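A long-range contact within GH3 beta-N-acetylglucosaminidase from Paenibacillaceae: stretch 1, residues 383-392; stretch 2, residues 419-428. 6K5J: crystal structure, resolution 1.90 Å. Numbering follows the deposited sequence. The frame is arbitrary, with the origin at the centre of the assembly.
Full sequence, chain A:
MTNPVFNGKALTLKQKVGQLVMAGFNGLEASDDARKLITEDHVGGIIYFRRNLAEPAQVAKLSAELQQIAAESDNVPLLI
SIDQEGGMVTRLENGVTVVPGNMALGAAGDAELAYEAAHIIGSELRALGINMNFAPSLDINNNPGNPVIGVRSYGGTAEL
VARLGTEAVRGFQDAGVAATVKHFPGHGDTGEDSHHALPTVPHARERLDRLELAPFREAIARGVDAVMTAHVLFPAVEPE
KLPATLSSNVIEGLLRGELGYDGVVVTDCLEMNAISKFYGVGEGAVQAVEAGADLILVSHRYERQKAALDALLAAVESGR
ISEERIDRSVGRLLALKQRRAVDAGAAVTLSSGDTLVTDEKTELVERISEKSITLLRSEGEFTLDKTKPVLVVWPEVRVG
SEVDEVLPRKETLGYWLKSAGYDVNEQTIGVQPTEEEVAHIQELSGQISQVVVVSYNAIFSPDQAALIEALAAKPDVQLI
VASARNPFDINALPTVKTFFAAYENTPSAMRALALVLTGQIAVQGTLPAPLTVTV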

ATOM      1  N   THR A 383       8.179 -30.503  -8.958  1.00 30.78           N
ATOM      2  CA  THR A 383       6.751 -30.669  -8.718  1.00 32.21           C
ATOM      3  C   THR A 383       6.497 -31.711  -7.633  1.00 32.44           C
ATOM      4  O   THR A 383       7.192 -32.727  -7.542  1.00 29.88           O
ATOM      5  CB  THR A 383       6.034 -31.050 -10.009  1.00 34.38           C
ATOM      6  OG1 THR A 383       6.736 -32.119 -10.645  1.00 38.74           O
ATOM      7  CG2 THR A 383       5.986 -29.851 -10.952  1.00 32.43           C
ATOM      8  N   LEU A 384       5.499 -31.436  -6.797  1.00 27.98           N
ATOM      9  CA  LEU A 384       5.201 -32.294  -5.658  1.00 31.06           C
ATOM     10  C   LEU A 384       4.730 -33.674  -6.110  1.00 34.00           C
ATOM     11  O   LEU A 384       4.042 -33.813  -7.125  1.00 30.18           O
ATOM     12  CB  LEU A 384       4.132 -31.642  -4.781  1.00 25.52           C
ATOM     13  CG  LEU A 384       4.503 -30.314  -4.112  1.00 26.49           C
ATOM     14  CD1 LEU A 384       3.273 -29.703  -3.454  1.00 25.45           C
ATOM     15  CD2 LEU A 384       5.611 -30.502  -3.096  1.00 26.48           C
ATOM     16  N   ASP A 385       5.096 -34.697  -5.340  1.00 30.63           N
ATOM     17  CA  ASP A 385       4.617 -36.063  -5.553  1.00 31.55           C
ATOM     18  C   ASP A 385       3.329 -36.246  -4.753  1.00 27.59           C
ATOM     19  O   ASP A 385       3.357 -36.291  -3.520  1.00 27.27           O
ATOM     20  CB  ASP A 385       5.697 -37.064  -5.142  1.00 33.41           C
ATOM     21  CG  ASP A 385       5.292 -38.520  -5.368  1.00 34.57           C
ATOM     22  OD1 ASP A 385       4.100 -38.814  -5.595  1.00 31.23           O
ATOM     23  OD2 ASP A 385       6.190 -39.382  -5.308  1.00 38.69           O
ATOM     24  N   LYS A 386       2.200 -36.353  -5.459  1.00 26.29           N
ATOM     25  CA  LYS A 386       0.897 -36.428  -4.806  1.00 30.69           C
ATOM     26  C   LYS A 386       0.730 -37.686  -3.964  1.00 30.93           C
ATOM     27  O   LYS A 386      -0.134 -37.716  -3.080  1.00 28.46           O
ATOM     28  CB  LYS A 386      -0.213 -36.353  -5.854  1.00 30.33           C
ATOM     29  CG  LYS A 386      -1.584 -36.028  -5.293  1.00 32.72           C
ATOM     30  CD  LYS A 386      -2.574 -35.793  -6.422  1.00 33.62           C
ATOM     31  CE  LYS A 386      -3.976 -35.630  -5.899  1.00 32.76           C
ATOM     32  NZ  LYS A 386      -4.929 -35.359  -7.012  1.00 36.30           N
ATOM     33  N   THR A 387       1.531 -38.721  -4.215  1.00 31.62           N
ATOM     34  CA  THR A 387       1.452 -39.960  -3.449  1.00 31.56           C
ATOM     35  C   THR A 387       2.179 -39.880  -2.115  1.00 35.29           C
ATOM     36  O   THR A 387       2.132 -40.846  -1.339  1.00 30.69           O
ATOM     37  CB  THR A 387       2.012 -41.123  -4.275  1.00 28.37           C
ATOM     38  OG1 THR A 387       3.435 -40.985  -4.409  1.00 33.70           O
ATOM     39  CG2 THR A 387       1.387 -41.129  -5.645  1.00 32.86           C
ATOM     40  N   LYS A 388       2.834 -38.755  -1.821  1.00 27.02           N
ATOM     41  CA  LYS A 388       3.554 -38.606  -0.573  1.00 27.96           C
ATOM     42  C   LYS A 388       3.006 -37.417   0.210  1.00 30.55           C
ATOM     43  O   LYS A 388       2.482 -36.468  -0.387  1.00 31.40           O
ATOM     44  CB  LYS A 388       5.054 -38.407  -0.828  1.00 30.33           C
ATOM     45  CG  LYS A 388       5.755 -39.599  -1.457  1.00 37.35           C
ATOM     46  CD  LYS A 388       7.175 -39.229  -1.849  1.00 42.34           C
ATOM     47  CE  LYS A 388       8.124 -40.414  -1.716  1.00 51.29           C
ATOM     48  NZ  LYS A 388       7.737 -41.549  -2.596  1.00 51.31           N
ATOM     49  N   PRO A 389       3.111 -37.437   1.540  1.00 28.56           N
ATOM     50  CA  PRO A 389       2.659 -36.288   2.333  1.00 26.46           C
ATOM     51  C   PRO A 389       3.495 -35.055   2.030  1.00 24.60           C
ATOM     52  O   PRO A 389       4.623 -35.136   1.538  1.00 26.42           O
ATOM     53  CB  PRO A 389       2.865 -36.739   3.788  1.00 27.48           C
ATOM     54  CG  PRO A 389       3.152 -38.217   3.714  1.00 35.97           C
ATOM     55  CD  PRO A 389       3.759 -38.458   2.378  1.00 30.53           C
ATOM     56  N   VAL A 390       2.926 -33.900   2.349  1.00 24.62           N
ATOM     57  CA  VAL A 390       3.581 -32.615   2.143  1.00 26.95           C
ATOM     58  C   VAL A 390       3.512 -31.839   3.449  1.00 22.88           C
ATOM     59  O   VAL A 390       2.427 -31.658   4.014  1.00 24.95           O
ATOM     60  CB  VAL A 390       2.914 -31.813   1.009  1.00 25.67           C
ATOM     61  CG1 VAL A 390       3.712 -30.533   0.704  1.00 23.66           C
ATOM     62  CG2 VAL A 390       2.763 -32.670  -0.244  1.00 25.98           C
ATOM     63  N   LEU A 391       4.660 -31.393   3.931  1.00 22.39           N
ATOM     64  CA  LEU A 391       4.711 -30.490   5.069  1.00 25.68           C
ATOM     65  C   LEU A 391       4.782 -29.061   4.541  1.00 24.57           C
ATOM     66  O   LEU A 391       5.740 -28.699   3.854  1.00 24.29           O
ATOM     67  CB  LEU A 391       5.916 -30.797   5.953  1.00 24.57           C
ATOM     68  CG  LEU A 391       6.106 -29.799   7.102  1.00 28.61           C
ATOM     69  CD1 LEU A 391       4.934 -29.874   8.106  1.00 25.91           C
ATOM     70  CD2 LEU A 391       7.435 -30.018   7.791  1.00 26.18           C
ATOM     71  N   VAL A 392       3.772 -28.257   4.846  1.00 22.62           N
ATOM     72  CA  VAL A 392       3.771 -26.843   4.493  1.00 22.59           C
ATOM     73  C   VAL A 392       4.019 -26.034   5.758  1.00 22.79           C
ATOM     74  O   VAL A 392       3.295 -26.182   6.753  1.00 24.82           O
ATOM     75  CB  VAL A 392       2.455 -26.419   3.822  1.00 24.30           C
ATOM     76  CG1 VAL A 392       2.472 -24.899   3.534  1.00 19.88           C
ATOM     77  CG2 VAL A 392       2.225 -27.224   2.537  1.00 20.79           C
ATOM     78  N   SER A 419      -7.201 -28.714  -1.353  1.00 25.20           N
ATOM     79  CA  SER A 419      -8.310 -28.749  -2.294  1.00 28.41           C
ATOM     80  C   SER A 419      -7.961 -29.531  -3.554  1.00 31.08           C
ATOM     81  O   SER A 419      -8.865 -30.023  -4.236  1.00 32.16           O
ATOM     82  CB  SER A 419      -8.755 -27.322  -2.637  1.00 29.27           C
ATOM     83  OG  SER A 419      -8.034 -26.820  -3.751  1.00 35.38           O
ATOM     84  N   ALA A 420      -6.677 -29.677  -3.867  1.00 28.79           N
ATOM     85  CA  ALA A 420      -6.248 -30.447  -5.020  1.00 29.76           C
ATOM     86  C   ALA A 420      -6.091 -31.930  -4.709  1.00 31.55           C
ATOM     87  O   ALA A 420      -5.717 -32.697  -5.600  1.00 33.15           O
ATOM     88  CB  ALA A 420      -4.931 -29.893  -5.563  1.00 27.57           C
ATOM     89  N   GLY A 421      -6.347 -32.346  -3.472  1.00 28.69           N
ATOM     90  CA  GLY A 421      -6.238 -33.741  -3.099  1.00 29.62           C
ATOM     91  C   GLY A 421      -4.911 -34.159  -2.509  1.00 28.34           C
ATOM     92  O   GLY A 421      -4.666 -35.363  -2.372  1.00 32.71           O
ATOM     93  N   TYR A 422      -4.050 -33.216  -2.148  1.00 27.64           N
ATOM     94  CA  TYR A 422      -2.777 -33.559  -1.539  1.00 25.17           C
ATOM     95  C   TYR A 422      -2.944 -33.786  -0.036  1.00 26.17           C
ATOM     96  O   TYR A 422      -3.840 -33.231   0.611  1.00 25.73           O
ATOM     97  CB  TYR A 422      -1.733 -32.464  -1.823  1.00 25.83           C
ATOM     98  CG  TYR A 422      -1.238 -32.531  -3.253  1.00 24.94           C
ATOM     99  CD1 TYR A 422      -2.085 -32.205  -4.315  1.00 26.55           C
ATOM    100  CD2 TYR A 422       0.042 -32.959  -3.546  1.00 25.02           C
ATOM    101  CE1 TYR A 422      -1.655 -32.296  -5.631  1.00 29.93           C
ATOM    102  CE2 TYR A 422       0.491 -33.038  -4.859  1.00 29.78           C
ATOM    103  CZ  TYR A 422      -0.365 -32.714  -5.895  1.00 30.48           C
ATOM    104  OH  TYR A 422       0.068 -32.806  -7.199  1.00 31.14           O
ATOM    105  N   ASP A 423      -2.092 -34.655   0.500  1.00 23.91           N
ATOM    106  CA  ASP A 423      -2.071 -35.016   1.916  1.00 25.50           C
ATOM    107  C   ASP A 423      -1.124 -34.045   2.608  1.00 24.35           C
ATOM    108  O   ASP A 423       0.094 -34.214   2.571  1.00 24.79           O
ATOM    109  CB  ASP A 423      -1.626 -36.468   2.067  1.00 24.99           C
ATOM    110  CG  ASP A 423      -1.457 -36.903   3.519  1.00 26.11           C
ATOM    111  OD1 ASP A 423      -1.937 -36.207   4.431  1.00 27.31           O
ATOM    112  OD2 ASP A 423      -0.833 -37.964   3.726  1.00 28.34           O
ATOM    113  N   VAL A 424      -1.688 -33.021   3.242  1.00 26.58           N
ATOM    114  CA  VAL A 424      -0.934 -31.854   3.677  1.00 26.27           C
ATOM    115  C   VAL A 424      -0.953 -31.775   5.195  1.00 25.87           C
ATOM    116  O   VAL A 424      -2.017 -31.862   5.819  1.00 25.90           O
ATOM    117  CB  VAL A 424      -1.504 -30.565   3.054  1.00 24.37           C
ATOM    118  CG1 VAL A 424      -0.834 -29.339   3.639  1.00 25.92           C
ATOM    119  CG2 VAL A 424      -1.345 -30.599   1.520  1.00 25.55           C
ATOM    120  N   ASN A 425       0.219 -31.591   5.785  1.00 23.33           N
ATOM    121  CA  ASN A 425       0.351 -31.153   7.167  1.00 26.09           C
ATOM    122  C   ASN A 425       0.808 -29.696   7.113  1.00 26.45           C
ATOM    123  O   ASN A 425       1.980 -29.429   6.845  1.00 23.79           O
ATOM    124  CB  ASN A 425       1.353 -32.033   7.911  1.00 26.48           C
ATOM    125  CG  ASN A 425       1.442 -31.704   9.391  1.00 31.53           C
ATOM    126  OD1 ASN A 425       1.045 -30.624   9.823  1.00 28.66           O
ATOM    127  ND2 ASN A 425       1.948 -32.650  10.179  1.00 33.54           N
ATOM    128  N   GLU A 426      -0.107 -28.750   7.358  1.00 26.32           N
ATOM    129  CA  GLU A 426       0.246 -27.330   7.373  1.00 25.39           C
ATOM    130  C   GLU A 426       0.475 -26.846   8.801  1.00 25.64           C
ATOM    131  O   GLU A 426      -0.453 -26.835   9.620  1.00 28.55           O
ATOM    132  CB  GLU A 426      -0.817 -26.463   6.705  1.00 24.81           C
ATOM    133  CG  GLU A 426      -0.356 -25.014   6.557  1.00 25.02           C
ATOM    134  CD  GLU A 426      -1.188 -24.231   5.558  1.00 26.62           C
ATOM    135  OE1 GLU A 426      -2.421 -24.132   5.752  1.00 23.91           O
ATOM    136  OE2 GLU A 426      -0.605 -23.730   4.566  1.00 23.74           O
ATOM    137  N   GLN A 427       1.698 -26.407   9.078  1.00 23.51           N
ATOM    138  CA  GLN A 427       2.099 -25.910  10.387  1.00 25.60           C
ATOM    139  C   GLN A 427       2.282 -24.400  10.311  1.00 27.99           C
ATOM    140  O   GLN A 427       3.090 -23.909   9.515  1.00 26.04           O
ATOM    141  CB  GLN A 427       3.395 -26.577  10.838  1.00 25.64           C
ATOM    142  CG  GLN A 427       3.248 -28.066  11.137  1.00 30.65           C
ATOM    143  CD  GLN A 427       2.401 -28.318  12.370  1.00 32.25           C
ATOM    144  OE1 GLN A 427       2.497 -27.586  13.354  1.00 33.16           O
ATOM    145  NE2 GLN A 427       1.556 -29.347  12.318  1.00 28.59           N
ATOM    146  N   THR A 428       1.542 -23.669  11.136  1.00 25.18           N
ATOM    147  CA  THR A 428       1.659 -22.218  11.180  1.00 29.21           C
ATOM    148  C   THR A 428       2.701 -21.815  12.209  1.00 30.54           C
ATOM    149  O   THR A 428       2.652 -22.258  13.362  1.00 31.54           O
ATOM    150  CB  THR A 428       0.322 -21.566  11.511  1.00 26.59           C
ATOM    151  OG1 THR A 428      -0.622 -21.900  10.496  1.00 26.25           O
ATOM    152  CG2 THR A 428       0.471 -20.039  11.585  1.00 29.97           C
TER
HETATM  153  O   HOH W   1       2.204 -32.765  -8.363  1.00 34.84           O
HETATM  154  O   HOH W   2       0.089 -35.601  -1.265  1.00 24.55           O

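Parallel strands are joined by a backbone ladder, and side chains and waters can extend the contact into the loops that lead into them; this pair, burying 665 Å² between the two stretches, is a compact example. At the start of stretch 1, Leu384 turns its CB toward Tyr422 CE2 (3.9 Å), while a water bridges Leu384 O and Tyr422 OH at 2.5 and 2.4 Å. Asp385 points away and serves its own loop: its OD1 accepts from Thr387 N (2.9 Å) and Thr387 OG1 (2.6 Å), bracing the type I turn that Lys388 N closes onto Asp385 O at 3.0 Å.

Lys386 shows how a long side chain can do two jobs. Fully extended, with all four chi angles t, it lays CG over the face of the Tyr422 ring, 3.6 Å from the centroid, and carries NZ on to a hydrogen bond with Ala420 O (3.1 Å). Gly421 lies beside this chain; a CB there would come within 3.2 Å of Lys386 CE, and its positive phi already favours glycine. A second water joins the loops, donating to Lys386 O (2.8 Å) and Lys388 O (2.7 Å) and accepting from Asp423 N (3.0 Å).

Pro389 has no NH to offer, but its CA makes a CA-H...O contact with Asp423 O (3.3 Å). Asp423 O also accepts from Val390 N at 2.9 Å, beginning the parallel ladder. Val390 O then takes Asn425 N (2.8 Å), Val392 N reaches Asn425 O (2.9 Å), and Val392 O receives Gln427 N (2.8 Å). Buried Val390 also sets CG2 near the edge of the Tyr422 ring, 4.3 Å from CD2. Leu391 shares the opposite sheet face with Asn425, its CD1 lying 3.9 Å from Gln427 CG. Val392 returns to the face of Val390, packing CG2 against Val424 CG1 at 3.9 Å; compact, branched valines suit this close strand packing.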